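Local coordinates for protein vacuolar aminopeptidase 1 (Saccharomyces cerevisiae S288c, PDB 4R8F) that removes N-terminal amino acids, preferably neutral or hydrophobic ones, from peptides in the vacuole as a zinc-dependent dodecamer, and is the major cargo of the cytoplasm-to-vacuole targeting pathway, at residues A[45-50]-A[311-316]; A[95-100]-A[110-115]; A[146-151]-A[221-226]; A[377-382]-A[421-426]. All coordinates share one frame; numbering follows the deposited sequence.

Interaction 1: A[45-50]-A[311-316]; sequences SNWQDS and ESVVER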
loop_
_atom_site.group_PDB
_atom_site.type_symbol
_atom_site.label_atom_id
_atom_site.label_comp_id
_atom_site.label_asym_id
_atom_site.label_seq_id
_atom_site.Cartn_x
_atom_site.Cartn_y
_atom_site.Cartn_z
ATOM N N SER A 45 -39.384 48.655 -15.826
ATOM C CA SER A 45 -40.661 49.374 -15.927
ATOM C C SER A 45 -41.840 48.410 -15.955
ATOM O O SER A 45 -41.741 47.314 -16.503
ATOM C CB SER A 45 -40.704 50.228 -17.193
ATOM O OG SER A 45 -39.596 51.106 -17.256
ATOM N N ASN A 46 -42.957 48.833 -15.366
ATOM C CA ASN A 46 -44.214 48.095 -15.449
ATOM C C ASN A 46 -44.730 48.065 -16.890
ATOM O O ASN A 46 -44.581 49.043 -17.619
ATOM C CB ASN A 46 -45.251 48.726 -14.521
ATOM C CG ASN A 46 -46.620 48.116 -14.682
ATOM O OD1 ASN A 46 -47.442 48.631 -15.428
ATOM N ND2 ASN A 46 -46.866 46.997 -14.007
ATOM N N TRP A 47 -45.331 46.943 -17.290
ATOM C CA TRP A 47 -45.714 46.704 -18.689
ATOM C C TRP A 47 -47.200 46.909 -19.017
ATOM O O TRP A 47 -47.601 46.704 -20.164
ATOM C CB TRP A 47 -45.333 45.278 -19.110
ATOM C CG TRP A 47 -43.868 44.954 -19.035
ATOM C CD1 TRP A 47 -42.842 45.818 -18.792
ATOM C CD2 TRP A 47 -43.270 43.671 -19.245
ATOM N NE1 TRP A 47 -41.646 45.149 -18.807
ATOM C CE2 TRP A 47 -41.879 43.828 -19.089
ATOM C CE3 TRP A 47 -43.778 42.401 -19.536
ATOM C CZ2 TRP A 47 -40.984 42.764 -19.222
ATOM C CZ3 TRP A 47 -42.890 41.341 -19.668
ATOM C CH2 TRP A 47 -41.507 41.531 -19.508
ATOM N N GLN A 48 -48.014 47.307 -18.040
ATOM C CA GLN A 48 -49.457 47.518 -18.276
ATOM C C GLN A 48 -49.767 48.286 -19.565
ATOM O O GLN A 48 -50.590 47.850 -20.373
ATOM C CB GLN A 48 -50.118 48.229 -17.083
ATOM C CG GLN A 48 -51.047 47.339 -16.267
ATOM C CD GLN A 48 -52.432 47.199 -16.886
ATOM O OE1 GLN A 48 -52.952 48.143 -17.487
ATOM N NE2 GLN A 48 -53.042 46.022 -16.736
ATOM N N ASP A 49 -49.093 49.417 -19.755
ATOM C CA ASP A 49 -49.367 50.305 -20.885
ATOM C C ASP A 49 -48.507 50.022 -22.123
ATOM O O ASP A 49 -48.626 50.721 -23.127
ATOM C CB ASP A 49 -49.212 51.765 -20.447
ATOM C CG ASP A 49 -50.219 52.161 -19.377
ATOM O OD1 ASP A 49 -51.383 51.708 -19.450
ATOM O OD2 ASP A 49 -49.846 52.917 -18.453
ATOM N N SER A 50 -47.652 49.003 -22.048
ATOM C CA SER A 50 -46.834 48.583 -23.186
ATOM C C SER A 50 -47.421 47.372 -23.907
ATOM O O SER A 50 -47.104 47.138 -25.068
ATOM C CB SER A 50 -45.416 48.256 -22.718
ATOM O OG SER A 50 -44.908 49.294 -21.908
ATOM N N GLU A 311 -41.096 32.853 -15.741
ATOM C CA GLU A 311 -42.319 32.984 -14.964
ATOM C C GLU A 311 -42.688 34.461 -14.822
ATOM O O GLU A 311 -43.860 34.830 -14.872
ATOM C CB GLU A 311 -42.157 32.333 -13.589
ATOM C CG GLU A 311 -41.808 30.846 -13.637
ATOM C CD GLU A 311 -40.307 30.578 -13.565
ATOM O OE1 GLU A 311 -39.580 30.933 -14.517
ATOM O OE2 GLU A 311 -39.856 30.006 -12.554
ATOM N N SER A 312 -41.673 35.299 -14.656
ATOM C CA SER A 312 -41.863 36.736 -14.573
ATOM C C SER A 312 -42.510 37.275 -15.853
ATOM O O SER A 312 -43.506 37.989 -15.791
ATOM C CB SER A 312 -40.522 37.422 -14.303
ATOM O OG SER A 312 -40.647 38.829 -14.333
ATOM N N VAL A 313 -41.956 36.904 -17.007
ATOM C CA VAL A 313 -42.505 37.312 -18.303
ATOM C C VAL A 313 -43.985 36.956 -18.434
ATOM O O VAL A 313 -44.805 37.807 -18.781
ATOM C CB VAL A 313 -41.717 36.673 -19.464
ATOM C CG1 VAL A 313 -42.511 36.692 -20.766
ATOM C CG2 VAL A 313 -40.396 37.401 -19.650
ATOM N N VAL A 314 -44.305 35.698 -18.141
ATOM C CA VAL A 314 -45.661 35.172 -18.263
ATOM C C VAL A 314 -46.650 35.845 -17.308
ATOM O O VAL A 314 -47.767 36.168 -17.711
ATOM C CB VAL A 314 -45.674 33.638 -18.058
ATOM C CG1 VAL A 314 -47.091 33.114 -17.847
ATOM C CG2 VAL A 314 -45.029 32.950 -19.253
ATOM N N GLU A 315 -46.259 36.042 -16.050
ATOM C CA GLU A 315 -47.150 36.702 -15.089
ATOM C C GLU A 315 -47.394 38.159 -15.485
ATOM O O GLU A 315 -48.528 38.628 -15.467
ATOM C CB GLU A 315 -46.621 36.620 -13.643
ATOM C CG GLU A 315 -47.178 37.728 -12.741
ATOM C CD GLU A 315 -47.320 37.328 -11.282
ATOM O OE1 GLU A 315 -46.315 36.902 -10.668
ATOM O OE2 GLU A 315 -48.441 37.466 -10.743
ATOM N N ARG A 316 -46.322 38.864 -15.829
ATOM C CA ARG A 316 -46.409 40.259 -16.270
ATOM C C ARG A 316 -47.258 40.446 -17.517
ATOM O O ARG A 316 -48.095 41.342 -17.572
ATOM C CB ARG A 316 -45.031 40.791 -16.613
ATOM C CG ARG A 316 -44.096 40.962 -15.438
ATOM C CD ARG A 316 -43.467 42.332 -15.517
ATOM N NE ARG A 316 -42.054 42.331 -15.209
ATOM C CZ ARG A 316 -41.304 43.425 -15.206
ATOM N NH1 ARG A 316 -41.830 44.614 -15.493
ATOM N NH2 ARG A 316 -40.018 43.324 -14.911
#

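Interaction 2: A[95-100]-A[110-115]; sequences KLKPVS and RIAVAP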
loop_
_atom_site.group_PDB
_atom_site.type_symbol
_atom_site.label_atom_id
_atom_site.label_comp_id
_atom_site.label_asym_id
_atom_site.label_seq_id
_atom_site.Cartn_x
_atom_site.Cartn_y
_atom_site.Cartn_z
ATOM N N LYS A 95 -12.089 33.512 -17.268
ATOM C CA LYS A 95 -12.443 34.891 -17.000
ATOM C C LYS A 95 -11.298 35.630 -16.360
ATOM O O LYS A 95 -10.574 35.089 -15.528
ATOM C CB LYS A 95 -13.663 34.967 -16.090
ATOM C CG LYS A 95 -14.959 34.751 -16.837
ATOM C CD LYS A 95 -16.154 35.093 -15.974
ATOM C CE LYS A 95 -17.453 34.803 -16.704
ATOM N NZ LYS A 95 -17.771 35.826 -17.744
ATOM N N LEU A 96 -11.156 36.884 -16.767
ATOM C CA LEU A 96 -10.210 37.795 -16.166
ATOM C C LEU A 96 -10.666 38.021 -14.734
ATOM O O LEU A 96 -11.839 38.316 -14.499
ATOM C CB LEU A 96 -10.218 39.113 -16.934
ATOM C CG LEU A 96 -8.882 39.821 -17.087
ATOM C CD1 LEU A 96 -8.051 39.146 -18.163
ATOM C CD2 LEU A 96 -9.114 41.283 -17.422
ATOM N N LYS A 97 -9.762 37.858 -13.774
ATOM C CA LYS A 97 -10.109 38.100 -12.377
ATOM C C LYS A 97 -10.319 39.600 -12.133
ATOM O O LYS A 97 -9.766 40.425 -12.861
ATOM C CB LYS A 97 -9.034 37.551 -11.440
ATOM C CG LYS A 97 -9.003 36.033 -11.358
ATOM C CD LYS A 97 -8.421 35.575 -10.034
ATOM C CE LYS A 97 -8.075 34.096 -10.046
ATOM N NZ LYS A 97 -6.635 33.878 -10.375
ATOM N N PRO A 98 -11.132 39.955 -11.116
ATOM C CA PRO A 98 -11.427 41.351 -10.737
ATOM C C PRO A 98 -10.187 42.244 -10.604
ATOM O O PRO A 98 -10.223 43.419 -10.978
ATOM C CB PRO A 98 -12.126 41.201 -9.386
ATOM C CG PRO A 98 -12.780 39.862 -9.449
ATOM C CD PRO A 98 -11.947 38.994 -10.348
ATOM N N VAL A 99 -9.122 41.687 -10.038
ATOM C CA VAL A 99 -7.780 42.245 -10.130
ATOM C C VAL A 99 -6.969 41.205 -10.888
ATOM O O VAL A 99 -6.594 40.171 -10.335
ATOM C CB VAL A 99 -7.146 42.508 -8.745
ATOM C CG1 VAL A 99 -5.728 43.052 -8.893
ATOM C CG2 VAL A 99 -7.999 43.475 -7.937
ATOM N N SER A 100 -6.721 41.474 -12.164
ATOM C CA SER A 100 -6.029 40.526 -13.031
ATOM C C SER A 100 -4.523 40.766 -13.042
ATOM O O SER A 100 -3.808 40.167 -13.840
ATOM C CB SER A 100 -6.570 40.637 -14.457
ATOM O OG SER A 100 -6.158 41.849 -15.072
ATOM N N ARG A 110 1.665 38.860 -17.692
ATOM C CA ARG A 110 0.643 37.862 -17.372
ATOM C C ARG A 110 -0.560 38.470 -16.659
ATOM O O ARG A 110 -0.515 39.613 -16.189
ATOM C CB ARG A 110 1.237 36.738 -16.518
ATOM C CG ARG A 110 2.267 35.875 -17.239
ATOM C CD ARG A 110 2.705 34.709 -16.371
ATOM N NE ARG A 110 3.165 35.172 -15.063
ATOM C CZ ARG A 110 3.294 34.404 -13.983
ATOM N NH1 ARG A 110 3.011 33.104 -14.025
ATOM N NH2 ARG A 110 3.715 34.944 -12.844
ATOM N N ILE A 111 -1.629 37.679 -16.588
ATOM C CA ILE A 111 -2.900 38.108 -16.011
ATOM C C ILE A 111 -3.498 37.000 -15.155
ATOM O O ILE A 111 -3.418 35.822 -15.503
ATOM C CB ILE A 111 -3.917 38.511 -17.104
ATOM C CG1 ILE A 111 -3.930 37.478 -18.240
ATOM C CG2 ILE A 111 -3.591 39.894 -17.654
ATOM C CD1 ILE A 111 -4.933 37.765 -19.339
ATOM N N ALA A 112 -4.088 37.384 -14.027
ATOM C CA ALA A 112 -4.792 36.445 -13.166
ATOM C C ALA A 112 -6.168 36.165 -13.755
ATOM O O ALA A 112 -6.938 37.090 -14.036
ATOM C CB ALA A 112 -4.915 36.997 -11.755
ATOM N N VAL A 113 -6.462 34.886 -13.947
ATOM C CA VAL A 113 -7.716 34.458 -14.542
ATOM C C VAL A 113 -8.277 33.268 -13.782
ATOM O O VAL A 113 -7.553 32.568 -13.082
ATOM C CB VAL A 113 -7.544 34.045 -16.016
ATOM C CG1 VAL A 113 -6.962 35.188 -16.839
ATOM C CG2 VAL A 113 -6.688 32.792 -16.127
ATOM N N ALA A 114 -9.569 33.034 -13.953
ATOM C CA ALA A 114 -10.239 31.939 -13.286
ATOM C C ALA A 114 -11.086 31.170 -14.286
ATOM O O ALA A 114 -11.644 31.766 -15.207
ATOM C CB ALA A 114 -11.108 32.473 -12.167
ATOM N N PRO A 115 -11.194 29.844 -14.106
ATOM C CA PRO A 115 -12.086 29.090 -14.976
ATOM C C PRO A 115 -13.542 29.349 -14.613
ATOM O O PRO A 115 -13.872 29.492 -13.435
ATOM C CB PRO A 115 -11.717 27.624 -14.701
ATOM C CG PRO A 115 -10.784 27.624 -13.537
ATOM C CD PRO A 115 -10.674 29.018 -13.006
#

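Interaction 3: A[146-151]-A[221-226]; sequences KSALVD and KLAGVE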
loop_
_atom_site.group_PDB
_atom_site.type_symbol
_atom_site.label_atom_id
_atom_site.label_comp_id
_atom_site.label_asym_id
_atom_site.label_seq_id
_atom_site.Cartn_x
_atom_site.Cartn_y
_atom_site.Cartn_z
ATOM N N LYS A 146 -22.671 53.479 -18.547
ATOM C CA LYS A 146 -23.088 52.844 -19.779
ATOM C C LYS A 146 -22.271 51.583 -19.983
ATOM O O LYS A 146 -21.276 51.358 -19.299
ATOM C CB LYS A 146 -22.887 53.806 -20.957
ATOM C CG LYS A 146 -23.838 54.998 -20.978
ATOM C CD LYS A 146 -25.296 54.552 -20.949
ATOM C CE LYS A 146 -26.219 55.534 -21.659
ATOM N NZ LYS A 146 -27.635 55.060 -21.659
ATOM N N SER A 147 -22.706 50.767 -20.931
ATOM C CA SER A 147 -22.062 49.503 -21.237
ATOM C C SER A 147 -21.535 49.532 -22.663
ATOM O O SER A 147 -22.195 50.052 -23.557
ATOM C CB SER A 147 -23.061 48.356 -21.061
ATOM O OG SER A 147 -22.760 47.262 -21.913
ATOM N N ALA A 148 -20.342 48.982 -22.863
ATOM C CA ALA A 148 -19.787 48.788 -24.197
ATOM C C ALA A 148 -19.317 47.350 -24.328
ATOM O O ALA A 148 -18.804 46.772 -23.371
ATOM C CB ALA A 148 -18.628 49.741 -24.437
ATOM N N LEU A 149 -19.501 46.775 -25.511
ATOM C CA LEU A 149 -18.988 45.447 -25.799
ATOM C C LEU A 149 -17.668 45.542 -26.546
ATOM O O LEU A 149 -17.471 46.415 -27.390
ATOM C CB LEU A 149 -20.006 44.623 -26.590
ATOM C CG LEU A 149 -21.324 44.315 -25.865
ATOM C CD1 LEU A 149 -22.022 43.146 -26.542
ATOM C CD2 LEU A 149 -21.127 44.018 -24.380
ATOM N N VAL A 150 -16.780 44.614 -26.229
ATOM C CA VAL A 150 -15.393 44.672 -26.644
ATOM C C VAL A 150 -14.974 43.268 -27.083
ATOM O O VAL A 150 -15.424 42.276 -26.517
ATOM C CB VAL A 150 -14.553 45.260 -25.476
ATOM C CG1 VAL A 150 -13.363 44.391 -25.098
ATOM C CG2 VAL A 150 -14.143 46.693 -25.785
ATOM N N ASP A 151 -14.135 43.190 -28.109
ATOM C CA ASP A 151 -13.780 41.915 -28.734
ATOM C C ASP A 151 -12.486 42.097 -29.525
ATOM O O ASP A 151 -12.388 42.994 -30.364
ATOM C CB ASP A 151 -14.921 41.465 -29.657
ATOM C CG ASP A 151 -14.709 40.073 -30.258
ATOM O OD1 ASP A 151 -13.756 39.366 -29.872
ATOM O OD2 ASP A 151 -15.517 39.682 -31.132
ATOM N N LYS A 221 -9.364 51.378 -26.024
ATOM C CA LYS A 221 -9.269 51.660 -27.455
ATOM C C LYS A 221 -10.397 50.978 -28.241
ATOM O O LYS A 221 -11.036 51.602 -29.090
ATOM C CB LYS A 221 -7.912 51.207 -28.001
ATOM C CG LYS A 221 -7.535 51.871 -29.320
ATOM C CD LYS A 221 -6.977 50.882 -30.341
ATOM C CE LYS A 221 -5.458 50.781 -30.285
ATOM N NZ LYS A 221 -4.799 51.921 -30.985
ATOM N N LEU A 222 -10.635 49.703 -27.946
ATOM C CA LEU A 222 -11.694 48.930 -28.602
ATOM C C LEU A 222 -13.078 49.538 -28.367
ATOM O O LEU A 222 -13.896 49.595 -29.282
ATOM C CB LEU A 222 -11.696 47.487 -28.093
ATOM C CG LEU A 222 -10.487 46.588 -28.352
ATOM C CD1 LEU A 222 -10.627 45.306 -27.547
ATOM C CD2 LEU A 222 -10.326 46.276 -29.832
ATOM N N ALA A 223 -13.336 49.979 -27.139
ATOM C CA ALA A 223 -14.632 50.563 -26.779
ATOM C C ALA A 223 -14.820 51.988 -27.306
ATOM O O ALA A 223 -15.949 52.445 -27.472
ATOM C CB ALA A 223 -14.811 50.542 -25.271
ATOM N N GLY A 224 -13.717 52.687 -27.559
ATOM C CA GLY A 224 -13.764 54.071 -28.035
ATOM C C GLY A 224 -13.959 55.058 -26.897
ATOM O O GLY A 224 -14.630 56.080 -27.058
ATOM N N VAL A 225 -13.369 54.747 -25.746
ATOM C CA VAL A 225 -13.459 55.598 -24.562
ATOM C C VAL A 225 -12.068 55.748 -23.955
ATOM O O VAL A 225 -11.124 55.095 -24.393
ATOM C CB VAL A 225 -14.447 55.021 -23.517
ATOM C CG1 VAL A 225 -15.776 54.667 -24.174
ATOM C CG2 VAL A 225 -13.862 53.803 -22.808
ATOM N N GLU A 226 -11.944 56.612 -22.955
ATOM C CA GLU A 226 -10.671 56.796 -22.257
ATOM C C GLU A 226 -10.515 55.801 -21.111
ATOM O O GLU A 226 -11.499 55.285 -20.578
ATOM C CB GLU A 226 -10.536 58.228 -21.724
ATOM C CG GLU A 226 -10.043 59.241 -22.751
ATOM C CD GLU A 226 -8.625 58.964 -23.231
ATOM O OE1 GLU A 226 -7.880 58.214 -22.551
ATOM O OE2 GLU A 226 -8.254 59.500 -24.298
#

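Interaction 4: A[377-382]-A[421-426]; sequences ATDVVG and GARTID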
loop_
_atom_site.group_PDB
_atom_site.type_symbol
_atom_site.label_atom_id
_atom_site.label_comp_id
_atom_site.label_asym_id
_atom_site.label_seq_id
_atom_site.Cartn_x
_atom_site.Cartn_y
_atom_site.Cartn_z
ATOM N N ALA A 377 -38.222 10.724 -15.401
ATOM C CA ALA A 377 -38.684 9.416 -14.971
ATOM C C ALA A 377 -40.103 9.611 -14.462
ATOM O O ALA A 377 -40.422 10.650 -13.878
ATOM C CB ALA A 377 -37.796 8.864 -13.869
ATOM N N THR A 378 -40.960 8.627 -14.706
ATOM C CA THR A 378 -42.365 8.692 -14.290
ATOM C C THR A 378 -43.200 9.748 -15.050
ATOM O O THR A 378 -44.285 10.117 -14.598
ATOM C CB THR A 378 -42.521 8.883 -12.752
ATOM O OG1 THR A 378 -42.453 10.271 -12.404
ATOM C CG2 THR A 378 -41.447 8.118 -11.985
ATOM N N ASP A 379 -42.699 10.223 -16.196
ATOM C CA ASP A 379 -43.491 11.054 -17.116
ATOM C C ASP A 379 -43.282 10.635 -18.576
ATOM O O ASP A 379 -42.438 11.167 -19.313
ATOM C CB ASP A 379 -43.226 12.551 -16.939
ATOM C CG ASP A 379 -44.220 13.421 -17.722
ATOM O OD1 ASP A 379 -45.060 12.884 -18.480
ATOM O OD2 ASP A 379 -44.167 14.655 -17.575
ATOM N N VAL A 380 -44.115 9.678 -18.953
ATOM C CA VAL A 380 -44.179 9.092 -20.279
ATOM C C VAL A 380 -44.961 9.973 -21.279
ATOM O O VAL A 380 -44.844 9.803 -22.493
ATOM C CB VAL A 380 -44.815 7.683 -20.151
ATOM C CG1 VAL A 380 -46.101 7.720 -19.327
ATOM C CG2 VAL A 380 -45.080 7.056 -21.499
ATOM N N VAL A 381 -45.741 10.920 -20.766
ATOM C CA VAL A 381 -46.597 11.770 -21.604
ATOM C C VAL A 381 -45.802 12.779 -22.440
ATOM O O VAL A 381 -46.098 12.977 -23.623
ATOM C CB VAL A 381 -47.660 12.491 -20.739
ATOM C CG1 VAL A 381 -48.315 13.648 -21.490
ATOM C CG2 VAL A 381 -48.709 11.494 -20.268
ATOM N N GLY A 382 -44.810 13.420 -21.830
ATOM C CA GLY A 382 -43.957 14.372 -22.539
ATOM C C GLY A 382 -43.206 13.729 -23.691
ATOM O O GLY A 382 -43.112 14.296 -24.780
ATOM N N GLY A 421 -44.738 24.000 -12.424
ATOM C CA GLY A 421 -45.738 22.935 -12.361
ATOM C C GLY A 421 -46.094 22.421 -13.749
ATOM O O GLY A 421 -46.906 21.511 -13.891
ATOM N N ALA A 422 -45.470 22.989 -14.778
ATOM C CA ALA A 422 -45.768 22.638 -16.154
ATOM C C ALA A 422 -44.956 21.427 -16.591
ATOM O O ALA A 422 -43.838 21.208 -16.128
ATOM C CB ALA A 422 -45.478 23.815 -17.069
ATOM N N ARG A 423 -45.532 20.650 -17.494
ATOM C CA ARG A 423 -44.886 19.470 -18.029
ATOM C C ARG A 423 -43.691 19.892 -18.876
ATOM O O ARG A 423 -43.821 20.713 -19.783
ATOM C CB ARG A 423 -45.885 18.664 -18.853
ATOM C CG ARG A 423 -45.315 17.431 -19.514
ATOM C CD ARG A 423 -46.428 16.518 -20.002
ATOM N NE ARG A 423 -46.843 15.534 -18.994
ATOM C CZ ARG A 423 -48.086 15.354 -18.541
ATOM N NH1 ARG A 423 -49.101 16.097 -18.973
ATOM N NH2 ARG A 423 -48.316 14.406 -17.637
ATOM N N THR A 424 -42.533 19.320 -18.559
ATOM C CA THR A 424 -41.258 19.739 -19.125
ATOM C C THR A 424 -40.534 18.538 -19.716
ATOM O O THR A 424 -40.471 17.488 -19.097
ATOM C CB THR A 424 -40.374 20.380 -18.039
ATOM O OG1 THR A 424 -41.085 21.465 -17.432
ATOM C CG2 THR A 424 -39.062 20.899 -18.621
ATOM N N ILE A 425 -39.992 18.700 -20.917
ATOM C CA ILE A 425 -39.281 17.621 -21.600
ATOM C C ILE A 425 -37.845 18.057 -21.857
ATOM O O ILE A 425 -37.618 19.101 -22.461
ATOM C CB ILE A 425 -39.948 17.282 -22.949
ATOM C CG1 ILE A 425 -41.444 16.992 -22.759
ATOM C CG2 ILE A 425 -39.265 16.088 -23.603
ATOM C CD1 ILE A 425 -42.328 17.764 -23.706
ATOM N N ASP A 426 -36.888 17.264 -21.383
ATOM C CA ASP A 426 -35.472 17.503 -21.668
ATOM C C ASP A 426 -35.099 16.888 -23.007
ATOM O O ASP A 426 -35.328 15.706 -23.255
ATOM C CB ASP A 426 -34.571 16.927 -20.573
ATOM C CG ASP A 426 -34.610 17.743 -19.294
ATOM O OD1 ASP A 426 -35.543 18.554 -19.122
ATOM O OD2 ASP A 426 -33.712 17.576 -18.443
#

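Interaction 1: A[45-50]-A[311-316]
The indole of Trp47 lies flat against the guanidinium of Arg316, a cation-pi stack in which a loop residue covers a charged group of a helix. The planes are only 20° apart, and Arg316 CZ stands 4.2 Å from the centroid of the five-membered ring of Trp47. The rest of the arginine follows the indole toward its benzo half: Arg316 CD sits over the six-membered ring, 4.0 Å from its centroid, as a CH-pi contact, and Arg316 CB reaches Trp47 CE3 at 3.6 Å. Bends at chi2 (-132°) and chi3 (-138°) let the chain trace this path across the ring. Beyond the stack, Trp47 CH2 meets Val313 CG2, one turn back along helix 309-321, at 4.3 Å.

Round the stack, backbone oxygens take up the polar atoms. Arg316 NH1 gives a weak, bent bond to Ser45 O (2.9 Å), which approaches at the guanidinium edge, while Arg316 NH2 bonds to Glu43 O and Trp47 NE1 to Ser42 O. Asn46 OD1 closes an Asx turn by accepting from Gln48 N, and Asn46 ND2 bonds to Asp327 of a neighbouring subunit, which also forms a long, weak ion pair with Arg316. Without the indole, as with an alanine here, the guanidinium would lose its aromatic cover and is likely to be freer to turn, with a gap beside Val313. The chemistry illustrates how a buried arginine can be accommodated: backbone carbonyls accept from both terminal nitrogens, one of them weakly, and pi electrons face its charge, which is likely to ease the cost of burial.

Interaction 2: A[95-100]-A[110-115]
Lys97 sets its CG beside the backbone N (chi1 -72°), runs on nearly extended and bends only at chi4 (96°), a course that carries the chain across the neighbouring strand until NZ meets Val113 O at 3.1 Å. The amine comes in from above the carbonyl plane, well off the lone pairs. On the way, Lys97 CE passes Ala114 CB at 4.0 Å. On the side of Leu96 and Val113 a second crossing is apolar: Ile111 holds CG1 between its backbone N and carbonyl carbon (chi1 45°), and its CD1 touches Leu96 CD1 at 3.6 Å, the two chains meeting at about a right angle.

The backbones pair as antiparallel strands. Lys95 and Ala114 form a hydrogen-bonded pair, with Lys95 N to Ala114 O at 2.7 Å and Ala114 N to Lys95 O at 2.8 Å; Leu96 and Val113 form the next, non-hydrogen-bonded pair. Lys97 N reaches Ala112 O at 2.9 Å before the chain turns a corner at Pro98 and Val99, where His358 of a neighbouring subunit bonds to Val99 O, and pairing resumes when Ala112 N bonds to Ser100 O at 2.8 Å. A leucine in place of Lys97 would probably leave Val113 O without its amine partner and lose the side-chain tie across the strands.

These strands, 93-105 and 108-116, make a beta hairpin within a six-stranded antiparallel sheet. Leu96 also packs on Leu215 of helix 213-223, and Lys95 NZ forms salt bridges with Asp234 and Asp236 of adjacent strand 230-239.

Interaction 3: A[146-151]-A[221-226]
Apolar contacts carry this packing of a strand, the outermost of its sheet within the chain, against the last turn of a helix. Val150 projects its CG2 between two consecutive helix residues, touching Leu222 CB at 3.5 Å and Ala223 CB at 3.9 Å. Its other methyl, CG1, reaches Leu222 CD1 at 3.8 Å, so both branches of the valine are in use. The side chains of Val150 and Leu222 cross at about a right angle, the leucine holding its CG beside the backbone N (chi1 -64°) and reaching along the strand with its two terminal methyls. Two residues earlier on strand 146-151, Ala148 CB meets Ala223 CB at 4.0 Å, a methyl-to-methyl approach.

Contacts between apolar and polar atoms are few. Leu222 CD2 comes to 3.9 Å from the backbone oxygen Asp151 O, and no hydrogen bond joins the two segments. The carboxylate of Asp151 is engaged elsewhere, its OD1 bonding to Thr153.

On the helix side, backbone bonds close helix 213-223. Gly224, with positive phi (82°), is the C-prime residue of a Schellman motif: Val225 N bonds to Ala220 O, and Gly224 N makes a weak 3.3 Å bond to Lys221 O. On the strand side, Lys146, Ala148 and Val150 make backbone bonds to strand 129-137.

Leu135 of that adjoining strand touches both Val150 and Ala223 and joins them in one apolar patch. With aliphatic groups making nearly all the contact, the chemistry is consistent with a join that rests on van der Waals fit and the partial burial of apolar groups.

Interaction 4: A[377-382]-A[421-426]
An N-capping aspartate that also forms a salt bridge to a strand ties the start of helix 380-393 to strand 423-428 of the large mixed sheet. Asp379 occupies the N-cap position, and its OD1 accepts weak bonds from Val381 N (3.1 Å) and Gly382 N (3.4 Å). The same carboxylate faces Arg423: NE of the arginine donates to both Asp379 OD1 and Asp379 OD2, each at 3.2 Å, in a bifurcated bond that uses the syn lone pairs. The carboxylate is turned 66° from the guanidinium plane, so this is not the flat, two-nitrogen clasp often seen between such groups. Setting CG anti to the backbone N (chi1 -170°) swings the carboxylate of Asp379 round to serve both roles.

Val381 closes over the guanidinium from one face, CG1 standing 3.4 Å from Arg423 CZ and nearly over the centre of the group. The terminal nitrogens are spoken for: Arg423 NH1 bonds to Tyr464 and to the carboxyl-terminal Leu470 O, and Arg423 NH2 to Asn63 of a neighbouring subunit. Farther along, Gly382 CA rests on Ile425 CG1 at 3.6 Å, a closeness that depends on the glycine, because a beta carbon there would run into the isoleucine.

Beyond the pair, Ile425 packs on Leu385 and Val386 of the helix and on Leu338 and Leu368 of the flanking strands. Helix laid against a mixed central sheet is the alpha/beta plan of the M18 aminopeptidase catalytic domain, and the doubly employed aspartate is a clear example of an N-cap joined to a salt bridge.

Read together, the four contacts show chemistry following location. Interactions 1, 2 and 4 are buried, whereas interaction 3 lies at the surface. Interactions 1 and 4 each centre on a buried arginine, one on a helix under an aromatic face, the other on a strand facing a helix N-cap carboxylate; their nearest atoms are about 8 Å apart. Interactions 2 and 3, with centres 19 Å apart, both reach the same antiparallel sheet, interaction 2 with both segments, paired as a hairpin, and interaction 3 with one, whose methyls meet a helix end. Interactions 2 and 4 lie on opposite sides of the chain's centre. All four reach neighbouring subunits, as befits a dodecamer.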